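Local atomic coordinates of putative peptidyl-arginine deiminase family protein (Campylobacter jejuni subsp. jejuni serotype O:2, PDB entry 6B10), a protein that probably hydrolyses agmatine to N-carbamoylputrescine, acting as an agmatine deiminase in the biosynthesis of the polyamine putrescine. Residues 92-97 and 105-110; 124-129 and 135-140; 251-256 and 271-276; 280-285 and 295-300. One frame throughout, in Å; residues are numbered along the deposited sequence.

How the interactions relate
The four contacts form two touching pairs on opposite sides of the chain's centre. Interactions 1 and 2 have centres about 9 Å apart and share a sheet: D106 N reaches K138 O at 2.9 Å, and D106 O reaches V140 N at 3.0 Å, both probably hydrogen bonds. Interaction 1 supplies two of the three protein residues of the potassium site, and the side chain of N125, in interaction 2, lies about 4 Å from that ion. Interactions 3 and 4, with centres about 7 Å apart, are joined where V274 O meets I281 N at 2.9 Å and where R296 NH1 reaches E252 O. Between the pairs, nearest atoms stay at least about 11 Å apart.

Interaction 1: 92-97 and 105-110; sequences GAIDIV and LDFTFN. With K (potassium ion), chain E.
I94 and L105 face each other as an antiparallel hydrogen-bonded pair in the hairpin of strands 94-98 and 101-108, whose short segments 94-97 and 105-108 run at 130° to one another. I94 N donates to L105 O over 2.9 Å, and the return bond runs from L105 N to I94 O at 2.8 Å. One residue earlier, A93 CA lies 3.4 Å from L105 O in a CA-H...O contact, giving that carbonyl a second approach.

The side chain of L105 packs against I96, the two crossing at about a right angle. I96 CG1 sits between the backbone N and the carbonyl carbon (chi1 51°), and from there its CD1 reaches L105 CD2 at 3.8 Å while CG2 meets the other methyl, CD1. Next to this, over the same apolar surface, I94 CD1 comes obliquely to the F107 ring, 4.1 Å from F107 CD1. Helix 175-186 covers this surface, with I185 on L105 and F107 and F186 on I96.

Just beyond the bridge, the second strand turns polar atoms to a potassium ion, bound by D106 OD1 at 2.8 Å, F107 O at 2.5 Å and water 1 at 3.0 Å, with F91 O completing the protein ligands. D106 and F107 follow directly on the bridged residue L105. Their two oxygens are thus neighbours drawn together by a cation, whose charge would be expected to offset their mutual repulsion.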
loop_
_atom_site.group_PDB
_atom_site.type_symbol
_atom_site.label_atom_id
_atom_site.label_comp_id
_atom_site.label_asym_id
_atom_site.label_seq_id
_atom_site.Cartn_x
_atom_site.Cartn_y
_atom_site.Cartn_z
ATOM N N GLY A 92 -8.865 -1.339 -4.015
ATOM C CA GLY A 92 -9.450 -2.048 -2.870
ATOM C C GLY A 92 -10.150 -1.157 -1.852
ATOM O O GLY A 92 -9.917 0.051 -1.793
ATOM N N ALA A 93 -11.011 -1.763 -1.042
ATOM C CA ALA A 93 -11.751 -1.033 -0.014
ATOM C C ALA A 93 -10.834 -0.632 1.141
ATOM O O ALA A 93 -9.964 -1.410 1.541
ATOM C CB ALA A 93 -12.897 -1.882 0.506
ATOM N N ILE A 94 -11.045 0.566 1.680
ATOM C CA ILE A 94 -10.196 1.109 2.749
ATOM C C ILE A 94 -10.977 1.205 4.060
ATOM O O ILE A 94 -12.017 1.848 4.111
ATOM C CB ILE A 94 -9.637 2.497 2.356
ATOM C CG1 ILE A 94 -8.634 2.357 1.210
ATOM C CG2 ILE A 94 -8.951 3.173 3.535
ATOM C CD1 ILE A 94 -8.371 3.653 0.475
ATOM N N ASP A 95 -10.466 0.567 5.111
ATOM C CA ASP A 95 -11.118 0.587 6.423
ATOM C C ASP A 95 -10.903 1.887 7.179
ATOM O O ASP A 95 -9.812 2.455 7.148
ATOM C CB ASP A 95 -10.608 -0.556 7.315
ATOM C CG ASP A 95 -11.127 -1.918 6.889
ATOM O OD1 ASP A 95 -12.205 -1.996 6.260
ATOM O OD2 ASP A 95 -10.452 -2.923 7.205
ATOM N N ILE A 96 -11.958 2.335 7.864
ATOM C CA ILE A 96 -11.863 3.337 8.924
ATOM C C ILE A 96 -12.592 2.797 10.141
ATOM O O ILE A 96 -13.356 1.839 10.031
ATOM C CB ILE A 96 -12.485 4.692 8.526
ATOM C CG1 ILE A 96 -13.914 4.513 7.987
ATOM C CG2 ILE A 96 -11.614 5.392 7.496
ATOM C CD1 ILE A 96 -14.733 5.787 7.999
ATOM N N VAL A 97 -12.342 3.390 11.299
ATOM C CA VAL A 97 -13.166 3.133 12.473
ATOM C C VAL A 97 -14.223 4.232 12.496
ATOM O O VAL A 97 -13.894 5.417 12.531
ATOM C CB VAL A 97 -12.358 3.151 13.787
ATOM C CG1 VAL A 97 -13.210 2.638 14.940
ATOM C CG2 VAL A 97 -11.098 2.296 13.668
ATOM N N LEU A 105 -14.588 1.683 3.130
ATOM C CA LEU A 105 -14.951 2.748 2.209
ATOM C C LEU A 105 -14.564 2.344 0.794
ATOM O O LEU A 105 -13.487 1.782 0.575
ATOM C CB LEU A 105 -14.243 4.054 2.591
ATOM C CG LEU A 105 -14.310 4.484 4.059
ATOM C CD1 LEU A 105 -13.584 5.806 4.241
ATOM C CD2 LEU A 105 -15.743 4.598 4.554
ATOM N N ASP A 106 -15.449 2.626 -0.157
ATOM C CA ASP A 106 -15.206 2.349 -1.570
ATOM C C ASP A 106 -15.173 3.691 -2.293
ATOM O O ASP A 106 -16.210 4.265 -2.616
ATOM C CB ASP A 106 -16.301 1.426 -2.133
ATOM C CG ASP A 106 -16.115 1.095 -3.617
ATOM O OD1 ASP A 106 -15.012 1.299 -4.172
ATOM O OD2 ASP A 106 -17.089 0.620 -4.237
ATOM N N PHE A 107 -13.965 4.200 -2.507
ATOM C CA PHE A 107 -13.762 5.428 -3.267
ATOM C C PHE A 107 -13.908 5.138 -4.754
ATOM O O PHE A 107 -13.740 3.998 -5.185
ATOM C CB PHE A 107 -12.381 6.003 -2.969
ATOM C CG PHE A 107 -12.238 6.507 -1.565
ATOM C CD1 PHE A 107 -11.853 5.652 -0.537
ATOM C CD2 PHE A 107 -12.507 7.835 -1.264
ATOM C CE1 PHE A 107 -11.733 6.119 0.763
ATOM C CE2 PHE A 107 -12.383 8.306 0.029
ATOM C CZ PHE A 107 -11.993 7.447 1.045
ATOM N N THR A 108 -14.222 6.154 -5.543
ATOM C CA THR A 108 -14.369 5.954 -6.979
ATOM C C THR A 108 -12.990 5.939 -7.639
ATOM O O THR A 108 -12.155 6.801 -7.373
ATOM C CB THR A 108 -15.291 7.013 -7.611
ATOM O OG1 THR A 108 -14.822 8.326 -7.288
ATOM C CG2 THR A 108 -16.714 6.845 -7.083
ATOM N N PHE A 109 -12.752 4.937 -8.481
ATOM C CA PHE A 109 -11.453 4.738 -9.109
ATOM C C PHE A 109 -11.555 4.758 -10.625
ATOM O O PHE A 109 -12.429 4.107 -11.202
ATOM C CB PHE A 109 -10.860 3.401 -8.672
ATOM C CG PHE A 109 -9.596 3.038 -9.386
ATOM C CD1 PHE A 109 -8.437 3.772 -9.175
ATOM C CD2 PHE A 109 -9.559 1.964 -10.265
ATOM C CE1 PHE A 109 -7.265 3.445 -9.831
ATOM C CE2 PHE A 109 -8.389 1.630 -10.926
ATOM C CZ PHE A 109 -7.239 2.371 -10.708
ATOM N N ASN A 110 -10.640 5.492 -11.257
ATOM C CA ASN A 110 -10.523 5.529 -12.714
ATOM C C ASN A 110 -9.107 5.187 -13.156
ATOM O O ASN A 110 -8.881 4.162 -13.799
ATOM C CB ASN A 110 -10.901 6.910 -13.250
ATOM C CG ASN A 110 -12.251 7.386 -12.747
ATOM O OD1 ASN A 110 -12.378 8.514 -12.269
ATOM N ND2 ASN A 110 -13.267 6.534 -12.851
HETATM K K K E . -12.472 1.827 -5.255
HETATM O O HOH W 1 -10.013 3.547 -5.272
#

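Interaction 2: 124-129 and 135-140; sequences VNSKLF and EELKKV. With PO4 (phosphate ion), chain C.
E135 and L137 both turn CG anti to the backbone N (chi1 -173° and -179°), which carries their side chains to F129 in two different ways. The glutamate chain runs on extended beside the ring, pointing the same way, and its OE2 arrives at the ring edge, in plane, 3.6 Å from F129 CE2; carboxylate and ring planes are 80° apart. The leucine instead crosses the phenylalanine at about a right angle and sets CD1 over the centre of one ring face, a CH-pi contact 3.7 Å from the centroid and almost straight above it.

Helix 120-133 connects strand 101-108 to its parallel neighbour 138-141, so the unit is a beta-alpha-beta crossover, and F129 and L137 pack near the point where the chain leaves the helix for the second strand. F129 also touches A93 and A104, carrying the packing to the hairpin.

E135 N donates to F129 O at 3.0 Å, tying the connection back to the helix. The carboxylate of E135 is also engaged beyond the contact, by salt bridges from OE1 to R328 and from OE2 to R333, which would favour its charged form. L137 CD2, the other methyl, rests 3.7 Å from N125 O, while N125 ND2 is bonded to F91 O, a potassium ligand. Further along, K138 bends to place NZ 2.7 Å from O4 of a phosphate ion, probably from the crystallisation liquor.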
loop_
_atom_site.group_PDB
_atom_site.type_symbol
_atom_site.label_atom_id
_atom_site.label_comp_id
_atom_site.label_asym_id
_atom_site.label_seq_id
_atom_site.Cartn_x
_atom_site.Cartn_y
_atom_site.Cartn_z
ATOM N N VAL A 124 -15.455 -5.549 -8.413
ATOM C CA VAL A 124 -14.748 -6.498 -7.526
ATOM C C VAL A 124 -15.083 -6.297 -6.042
ATOM O O VAL A 124 -15.362 -7.261 -5.324
ATOM C CB VAL A 124 -13.202 -6.431 -7.703
ATOM C CG1 VAL A 124 -12.482 -7.178 -6.585
ATOM C CG2 VAL A 124 -12.772 -7.006 -9.047
ATOM N N ASN A 125 -15.045 -5.049 -5.588
ATOM C CA ASN A 125 -15.335 -4.737 -4.191
ATOM C C ASN A 125 -16.773 -5.050 -3.769
ATOM O O ASN A 125 -17.009 -5.517 -2.652
ATOM C CB ASN A 125 -15.034 -3.266 -3.901
ATOM C CG ASN A 125 -13.552 -2.954 -3.951
ATOM O OD1 ASN A 125 -12.779 -3.413 -3.102
ATOM N ND2 ASN A 125 -13.143 -2.172 -4.948
ATOM N N SER A 126 -17.730 -4.772 -4.650
ATOM C CA SER A 126 -19.139 -5.053 -4.360
ATOM C C SER A 126 -19.364 -6.547 -4.198
ATOM O O SER A 126 -19.963 -6.979 -3.212
ATOM C CB SER A 126 -20.051 -4.506 -5.458
ATOM O OG SER A 126 -20.053 -3.092 -5.446
ATOM N N LYS A 127 -18.866 -7.323 -5.162
ATOM C CA LYS A 127 -18.979 -8.782 -5.111
ATOM C C LYS A 127 -18.410 -9.271 -3.790
ATOM O O LYS A 127 -19.058 -10.009 -3.058
ATOM C CB LYS A 127 -18.228 -9.514 -6.244
ATOM C CG LYS A 127 -17.878 -8.752 -7.518
ATOM C CD LYS A 127 -19.045 -8.582 -8.472
ATOM C CE LYS A 127 -18.541 -8.549 -9.908
ATOM N NZ LYS A 127 -19.622 -8.293 -10.895
ATOM N N LEU A 128 -17.183 -8.845 -3.504
ATOM C CA LEU A 128 -16.441 -9.313 -2.342
ATOM C C LEU A 128 -17.202 -9.062 -1.052
ATOM O O LEU A 128 -17.318 -9.949 -0.207
ATOM C CB LEU A 128 -15.077 -8.617 -2.282
ATOM C CG LEU A 128 -14.142 -8.992 -1.127
ATOM C CD1 LEU A 128 -13.747 -10.458 -1.196
ATOM C CD2 LEU A 128 -12.903 -8.105 -1.131
ATOM N N PHE A 129 -17.715 -7.844 -0.914
ATOM C CA PHE A 129 -18.392 -7.432 0.310
ATOM C C PHE A 129 -19.810 -7.991 0.400
ATOM O O PHE A 129 -20.273 -8.339 1.488
ATOM C CB PHE A 129 -18.378 -5.900 0.446
ATOM C CG PHE A 129 -17.163 -5.378 1.160
ATOM C CD1 PHE A 129 -15.928 -5.356 0.531
ATOM C CD2 PHE A 129 -17.247 -4.950 2.474
ATOM C CE1 PHE A 129 -14.801 -4.895 1.196
ATOM C CE2 PHE A 129 -16.128 -4.487 3.143
ATOM C CZ PHE A 129 -14.902 -4.463 2.503
ATOM N N GLU A 135 -21.404 -7.555 4.120
ATOM C CA GLU A 135 -21.147 -6.354 4.888
ATOM C C GLU A 135 -21.508 -5.147 4.035
ATOM O O GLU A 135 -21.439 -5.211 2.807
ATOM C CB GLU A 135 -19.662 -6.332 5.268
ATOM C CG GLU A 135 -19.237 -5.231 6.225
ATOM C CD GLU A 135 -17.745 -5.276 6.534
ATOM O OE1 GLU A 135 -17.208 -6.385 6.766
ATOM O OE2 GLU A 135 -17.112 -4.199 6.556
ATOM N N GLU A 136 -21.897 -4.051 4.684
ATOM C CA GLU A 136 -22.212 -2.811 3.971
ATOM C C GLU A 136 -20.912 -2.193 3.465
ATOM O O GLU A 136 -19.901 -2.208 4.162
ATOM C CB GLU A 136 -22.951 -1.812 4.873
ATOM C CG GLU A 136 -24.227 -2.341 5.534
ATOM C CD GLU A 136 -25.494 -2.069 4.736
ATOM O OE1 GLU A 136 -25.443 -2.076 3.486
ATOM O OE2 GLU A 136 -26.551 -1.858 5.371
ATOM N N LEU A 137 -20.941 -1.671 2.246
ATOM C CA LEU A 137 -19.772 -1.076 1.623
ATOM C C LEU A 137 -20.072 0.389 1.306
ATOM O O LEU A 137 -20.691 0.691 0.285
ATOM C CB LEU A 137 -19.426 -1.851 0.349
ATOM C CG LEU A 137 -18.202 -1.401 -0.449
ATOM C CD1 LEU A 137 -16.921 -1.635 0.340
ATOM C CD2 LEU A 137 -18.151 -2.121 -1.788
ATOM N N LYS A 138 -19.642 1.294 2.184
ATOM C CA LYS A 138 -19.952 2.716 2.030
ATOM C C LYS A 138 -19.220 3.337 0.846
ATOM O O LYS A 138 -17.996 3.468 0.864
ATOM C CB LYS A 138 -19.606 3.497 3.298
ATOM C CG LYS A 138 -20.149 4.923 3.293
ATOM C CD LYS A 138 -19.404 5.833 4.260
ATOM C CE LYS A 138 -19.622 5.447 5.715
ATOM N NZ LYS A 138 -21.002 5.752 6.190
ATOM N N LYS A 139 -19.977 3.737 -0.172
ATOM C CA LYS A 139 -19.409 4.391 -1.347
ATOM C C LYS A 139 -19.157 5.862 -1.037
ATOM O O LYS A 139 -20.044 6.552 -0.536
ATOM C CB LYS A 139 -20.351 4.269 -2.548
ATOM C CG LYS A 139 -20.770 2.841 -2.870
ATOM N N VAL A 140 -17.942 6.330 -1.312
ATOM C CA VAL A 140 -17.603 7.743 -1.175
ATOM C C VAL A 140 -17.319 8.288 -2.565
ATOM O O VAL A 140 -16.469 7.753 -3.278
ATOM C CB VAL A 140 -16.361 7.966 -0.279
ATOM C CG1 VAL A 140 -16.115 9.453 -0.065
ATOM C CG2 VAL A 140 -16.518 7.260 1.063
HETATM P P PO4 C . -24.053 5.751 8.414
HETATM O O1 PO4 C . -24.197 7.146 7.850
HETATM O O2 PO4 C . -24.849 4.784 7.570
HETATM O O3 PO4 C . -24.556 5.729 9.839
HETATM O O4 PO4 C . -22.597 5.351 8.392
#

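Interaction 3: 251-256 and 271-276; sequences LELPIP and ANFVFI
L253 carries this contact through one methyl alone, set against A271 and F273. From CB, which meets no atom of 271-276 closely, the chain rises to CG, placed beside the backbone N and anti to the carbonyl carbon (chi1 -56°). CG in turn sends CD1 onward, anti to CA (chi2 170°), making it the far end of the side chain. There CD1 lands against the backbone of A271, 3.8 Å from both CA and N, and lies 4.0 Å from A271 CB. It also comes obliquely to the F273 ring, 4.2 Å from CE2. The other branch, CD2, turns toward helix 289-300 and stands 4.2 Å from L297 CD1.

Strand 249-254 is an edge strand of one three-stranded sheet, and 271-276 leads into an edge strand of another, so L253 packs a strand of one sheet on the loop that leads into the other. Within 271-276 the chain folds so that A271 O hangs 3.7 Å above the centre of the F273 ring plane. That oxygen and F273 O both accept from R213 NH1, which ties the two carbonyls to one guanidinium group.

Between the two segments no hydrogen bond forms: the contact is one of van der Waals packing by a single methyl, with the nearby buried carbonyls satisfied by R213.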
loop_
_atom_site.group_PDB
_atom_site.type_symbol
_atom_site.label_atom_id
_atom_site.label_comp_id
_atom_site.label_asym_id
_atom_site.label_seq_id
_atom_site.Cartn_x
_atom_site.Cartn_y
_atom_site.Cartn_z
ATOM N N LEU A 251 13.747 8.042 9.005
ATOM C CA LEU A 251 14.566 6.866 8.743
ATOM C C LEU A 251 14.746 6.774 7.231
ATOM O O LEU A 251 13.772 6.847 6.488
ATOM C CB LEU A 251 13.885 5.613 9.314
ATOM C CG LEU A 251 14.621 4.267 9.265
ATOM C CD1 LEU A 251 14.220 3.373 10.439
ATOM C CD2 LEU A 251 14.363 3.534 7.950
ATOM N N GLU A 252 15.986 6.629 6.765
ATOM C CA GLU A 252 16.262 6.741 5.329
ATOM C C GLU A 252 16.256 5.392 4.634
ATOM O O GLU A 252 16.714 4.388 5.182
ATOM C CB GLU A 252 17.589 7.460 5.091
ATOM C CG GLU A 252 17.546 8.932 5.471
ATOM C CD GLU A 252 18.826 9.683 5.143
ATOM O OE1 GLU A 252 19.814 9.054 4.706
ATOM O OE2 GLU A 252 18.831 10.920 5.315
ATOM N N LEU A 253 15.728 5.383 3.419
ATOM C CA LEU A 253 15.656 4.187 2.593
ATOM C C LEU A 253 16.380 4.472 1.287
ATOM O O LEU A 253 15.756 4.902 0.326
ATOM C CB LEU A 253 14.195 3.826 2.313
ATOM C CG LEU A 253 13.289 3.632 3.528
ATOM C CD1 LEU A 253 11.836 3.525 3.088
ATOM C CD2 LEU A 253 13.706 2.405 4.338
ATOM N N PRO A 254 17.709 4.254 1.248
ATOM C CA PRO A 254 18.466 4.575 0.035
ATOM C C PRO A 254 18.073 3.689 -1.132
ATOM O O PRO A 254 18.091 2.472 -1.013
ATOM C CB PRO A 254 19.921 4.314 0.442
ATOM C CG PRO A 254 19.835 3.367 1.596
ATOM C CD PRO A 254 18.584 3.752 2.321
ATOM N N ILE A 255 17.722 4.300 -2.256
ATOM C CA ILE A 255 17.292 3.532 -3.422
ATOM C C ILE A 255 18.440 2.664 -3.932
ATOM O O ILE A 255 19.609 3.021 -3.771
ATOM C CB ILE A 255 16.739 4.431 -4.557
ATOM C CG1 ILE A 255 17.817 5.353 -5.136
ATOM C CG2 ILE A 255 15.541 5.231 -4.054
ATOM C CD1 ILE A 255 17.335 6.222 -6.288
ATOM N N PRO A 256 18.117 1.502 -4.518
ATOM C CA PRO A 256 19.180 0.648 -5.017
ATOM C C PRO A 256 19.807 1.232 -6.283
ATOM O O PRO A 256 19.330 2.245 -6.798
ATOM C CB PRO A 256 18.455 -0.663 -5.325
ATOM C CG PRO A 256 17.070 -0.252 -5.650
ATOM C CD PRO A 256 16.782 0.941 -4.790
ATOM N N ALA A 271 10.247 1.809 0.058
ATOM C CA ALA A 271 9.084 2.349 0.770
ATOM C C ALA A 271 7.803 1.531 0.534
ATOM O O ALA A 271 6.850 1.625 1.310
ATOM C CB ALA A 271 8.859 3.810 0.391
ATOM N N ASN A 272 7.785 0.713 -0.514
ATOM C CA ASN A 272 6.609 -0.099 -0.849
ATOM C C ASN A 272 6.542 -1.407 -0.041
ATOM O O ASN A 272 6.212 -2.473 -0.579
ATOM C CB ASN A 272 6.607 -0.393 -2.352
ATOM C CG ASN A 272 5.223 -0.343 -2.959
ATOM O OD1 ASN A 272 4.702 -1.352 -3.420
ATOM N ND2 ASN A 272 4.623 0.836 -2.970
ATOM N N PHE A 273 6.858 -1.319 1.252
ATOM C CA PHE A 273 6.709 -2.442 2.173
ATOM C C PHE A 273 5.257 -2.578 2.626
ATOM O O PHE A 273 4.416 -1.738 2.305
ATOM C CB PHE A 273 7.655 -2.319 3.384
ATOM C CG PHE A 273 7.680 -0.956 4.042
ATOM C CD1 PHE A 273 6.526 -0.384 4.584
ATOM C CD2 PHE A 273 8.880 -0.266 4.174
ATOM C CE1 PHE A 273 6.571 0.856 5.207
ATOM C CE2 PHE A 273 8.925 0.974 4.797
ATOM C CZ PHE A 273 7.770 1.532 5.319
ATOM N N VAL A 274 4.958 -3.641 3.368
ATOM C CA VAL A 274 3.618 -3.827 3.895
ATOM C C VAL A 274 3.649 -4.387 5.306
ATOM O O VAL A 274 4.320 -5.374 5.570
ATOM C CB VAL A 274 2.735 -4.702 2.964
ATOM C CG1 VAL A 274 3.403 -6.019 2.634
ATOM C CG2 VAL A 274 1.362 -4.939 3.586
ATOM N N PHE A 275 2.935 -3.728 6.216
ATOM C CA PHE A 275 2.782 -4.236 7.572
ATOM C C PHE A 275 1.718 -5.323 7.588
ATOM O O PHE A 275 0.684 -5.205 6.918
ATOM C CB PHE A 275 2.361 -3.138 8.537
ATOM C CG PHE A 275 3.489 -2.267 9.020
ATOM C CD1 PHE A 275 4.336 -2.704 10.032
ATOM C CD2 PHE A 275 3.667 -0.987 8.502
ATOM C CE1 PHE A 275 5.356 -1.890 10.497
ATOM C CE2 PHE A 275 4.684 -0.167 8.967
ATOM C CZ PHE A 275 5.529 -0.621 9.964
ATOM N N ILE A 276 2.000 -6.378 8.348
ATOM C CA ILE A 276 1.045 -7.433 8.655
ATOM C C ILE A 276 1.246 -7.784 10.115
ATOM O O ILE A 276 2.139 -7.240 10.769
ATOM C CB ILE A 276 1.249 -8.669 7.764
ATOM C CG1 ILE A 276 2.685 -9.194 7.889
ATOM C CG2 ILE A 276 0.921 -8.323 6.314
ATOM C CD1 ILE A 276 2.885 -10.583 7.324
#

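Interaction 4: 280-285 and 295-300; sequences LIVPFY and KRLSKA
L297 has the most surface buried here, and a single methyl of it, CD1, meets both partners on strand 279-284. Facing the strand from helix 289-300, L297 holds CG beside its backbone N and anti to the carbonyl carbon (chi1 -74°), then carries CD1 on, anti to CA, to the outer end of the chain. V282 CG1 lies 3.7 Å from L297 CD1. The two side chains slide past each other in opposite directions, so the methyls meet alongside rather than end on.

L280, two residues earlier on the same strand, comes to L297 differently. Its CG is anti to the backbone N (chi1 174°), and the extended branch, CD2, crosses L297 at about a right angle and stops 4.1 Å from L297 CD1. From strand 279-284 the methyl is met by one valine and one leucine methyl, and L253 and F273 also come up to it. The backbones stay well separated, L280 CA and S298 CA being 8.6 Å apart.

Strand 279-284, helix 289-300 and strand 305-310 form a beta-alpha-beta unit, and the contact is the packing of its helix on its first strand. V282 also meets I293 of the helix and I306 of the third element, while F273 touches both L280 and V282. On its other side L297 rests on L251, which belongs to a different sheet, so the helix is packed between two sheets.

With no hydrogen bond from 280-285 to 295-300, the buried methyls of L280, V282 and L297 hold helix and strand together by apolar packing.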
loop_
_atom_site.group_PDB
_atom_site.type_symbol
_atom_site.label_atom_id
_atom_site.label_comp_id
_atom_site.label_asym_id
_atom_site.label_seq_id
_atom_site.Cartn_x
_atom_site.Cartn_y
_atom_site.Cartn_z
ATOM N N LEU A 280 6.842 -6.999 9.082
ATOM C CA LEU A 280 6.934 -5.990 8.050
ATOM C C LEU A 280 7.610 -6.642 6.855
ATOM O O LEU A 280 8.758 -7.065 6.939
ATOM C CB LEU A 280 7.757 -4.797 8.537
ATOM C CG LEU A 280 8.043 -3.729 7.473
ATOM C CD1 LEU A 280 6.759 -3.116 6.939
ATOM C CD2 LEU A 280 8.958 -2.656 8.030
ATOM N N ILE A 281 6.893 -6.723 5.744
ATOM C CA ILE A 281 7.413 -7.390 4.561
ATOM C C ILE A 281 7.999 -6.327 3.645
ATOM O O ILE A 281 7.288 -5.442 3.179
ATOM C CB ILE A 281 6.319 -8.193 3.819
ATOM C CG1 ILE A 281 5.465 -9.009 4.800
ATOM C CG2 ILE A 281 6.952 -9.099 2.767
ATOM C CD1 ILE A 281 6.233 -9.972 5.678
ATOM N N VAL A 282 9.300 -6.414 3.393
ATOM C CA VAL A 282 10.007 -5.374 2.631
ATOM C C VAL A 282 10.448 -5.905 1.270
ATOM O O VAL A 282 10.860 -7.056 1.160
ATOM C CB VAL A 282 11.224 -4.803 3.413
ATOM C CG1 VAL A 282 10.771 -4.194 4.729
ATOM C CG2 VAL A 282 12.284 -5.863 3.691
ATOM N N PRO A 283 10.361 -5.068 0.227
ATOM C CA PRO A 283 10.853 -5.511 -1.070
ATOM C C PRO A 283 12.380 -5.588 -1.095
ATOM O O PRO A 283 13.055 -4.683 -0.594
ATOM C CB PRO A 283 10.342 -4.439 -2.041
ATOM C CG PRO A 283 10.058 -3.238 -1.211
ATOM C CD PRO A 283 9.824 -3.696 0.195
ATOM N N PHE A 284 12.898 -6.687 -1.630
ATOM C CA PHE A 284 14.321 -6.863 -1.902
ATOM C C PHE A 284 14.501 -6.821 -3.418
ATOM O O PHE A 284 13.635 -7.285 -4.172
ATOM C CB PHE A 284 14.812 -8.204 -1.341
ATOM C CG PHE A 284 15.307 -8.152 0.093
ATOM C CD1 PHE A 284 15.007 -7.087 0.947
ATOM C CD2 PHE A 284 16.067 -9.203 0.597
ATOM C CE1 PHE A 284 15.474 -7.070 2.256
ATOM C CE2 PHE A 284 16.531 -9.194 1.907
ATOM C CZ PHE A 284 16.234 -8.128 2.740
ATOM N N TYR A 285 15.615 -6.252 -3.862
ATOM C CA TYR A 285 15.909 -6.100 -5.294
ATOM C C TYR A 285 17.276 -6.689 -5.689
ATOM O O TYR A 285 17.772 -6.447 -6.798
ATOM C CB TYR A 285 15.832 -4.619 -5.668
ATOM C CG TYR A 285 14.478 -3.990 -5.380
ATOM C CD1 TYR A 285 13.345 -4.361 -6.110
ATOM C CD2 TYR A 285 14.329 -3.016 -4.388
ATOM C CE1 TYR A 285 12.103 -3.797 -5.852
ATOM C CE2 TYR A 285 13.089 -2.440 -4.124
ATOM C CZ TYR A 285 11.979 -2.827 -4.862
ATOM O OH TYR A 285 10.742 -2.254 -4.610
ATOM N N LYS A 295 18.061 -4.041 8.168
ATOM C CA LYS A 295 18.651 -3.842 9.500
ATOM C C LYS A 295 18.137 -2.558 10.135
ATOM O O LYS A 295 17.784 -2.537 11.313
ATOM C CB LYS A 295 20.182 -3.816 9.424
ATOM C CG LYS A 295 20.772 -5.155 9.029
ATOM C CD LYS A 295 22.288 -5.184 9.139
ATOM C CE LYS A 295 22.941 -4.244 8.152
ATOM N NZ LYS A 295 24.360 -4.634 7.908
ATOM N N ARG A 296 18.075 -1.499 9.335
ATOM C CA ARG A 296 17.611 -0.194 9.796
ATOM C C ARG A 296 16.151 -0.251 10.260
ATOM O O ARG A 296 15.834 0.165 11.385
ATOM C CB ARG A 296 17.776 0.831 8.671
ATOM C CG ARG A 296 17.917 2.271 9.117
ATOM C CD ARG A 296 18.295 3.156 7.930
ATOM N NE ARG A 296 19.738 3.210 7.709
ATOM C CZ ARG A 296 20.331 3.757 6.650
ATOM N NH1 ARG A 296 19.622 4.293 5.662
ATOM N NH2 ARG A 296 21.653 3.761 6.579
ATOM N N LEU A 297 15.273 -0.789 9.415
ATOM C CA LEU A 297 13.861 -0.909 9.764
ATOM C C LEU A 297 13.642 -1.858 10.948
ATOM O O LEU A 297 12.802 -1.603 11.810
ATOM C CB LEU A 297 13.049 -1.392 8.562
ATOM C CG LEU A 297 12.802 -0.388 7.431
ATOM C CD1 LEU A 297 12.324 -1.107 6.179
ATOM C CD2 LEU A 297 11.787 0.659 7.850
ATOM N N SER A 298 14.404 -2.950 10.968
ATOM C CA SER A 298 14.325 -3.957 12.018
ATOM C C SER A 298 14.661 -3.377 13.397
ATOM O O SER A 298 13.925 -3.583 14.368
ATOM C CB SER A 298 15.270 -5.120 11.677
ATOM O OG SER A 298 15.263 -6.109 12.680
ATOM N N LYS A 299 15.764 -2.647 13.480
ATOM C CA LYS A 299 16.150 -1.991 14.729
ATOM C C LYS A 299 15.091 -0.994 15.204
ATOM O O LYS A 299 14.810 -0.903 16.399
ATOM C CB LYS A 299 17.494 -1.282 14.567
ATOM C CG LYS A 299 18.282 -1.173 15.864
ATOM C CD LYS A 299 19.715 -0.704 15.645
ATOM C CE LYS A 299 20.448 -1.561 14.624
ATOM N NZ LYS A 299 21.926 -1.569 14.831
ATOM N N ALA A 300 14.499 -0.263 14.260
ATOM C CA ALA A 300 13.484 0.748 14.567
ATOM C C ALA A 300 12.118 0.157 14.898
ATOM O O ALA A 300 11.246 0.864 15.396
ATOM C CB ALA A 300 13.352 1.730 13.407
#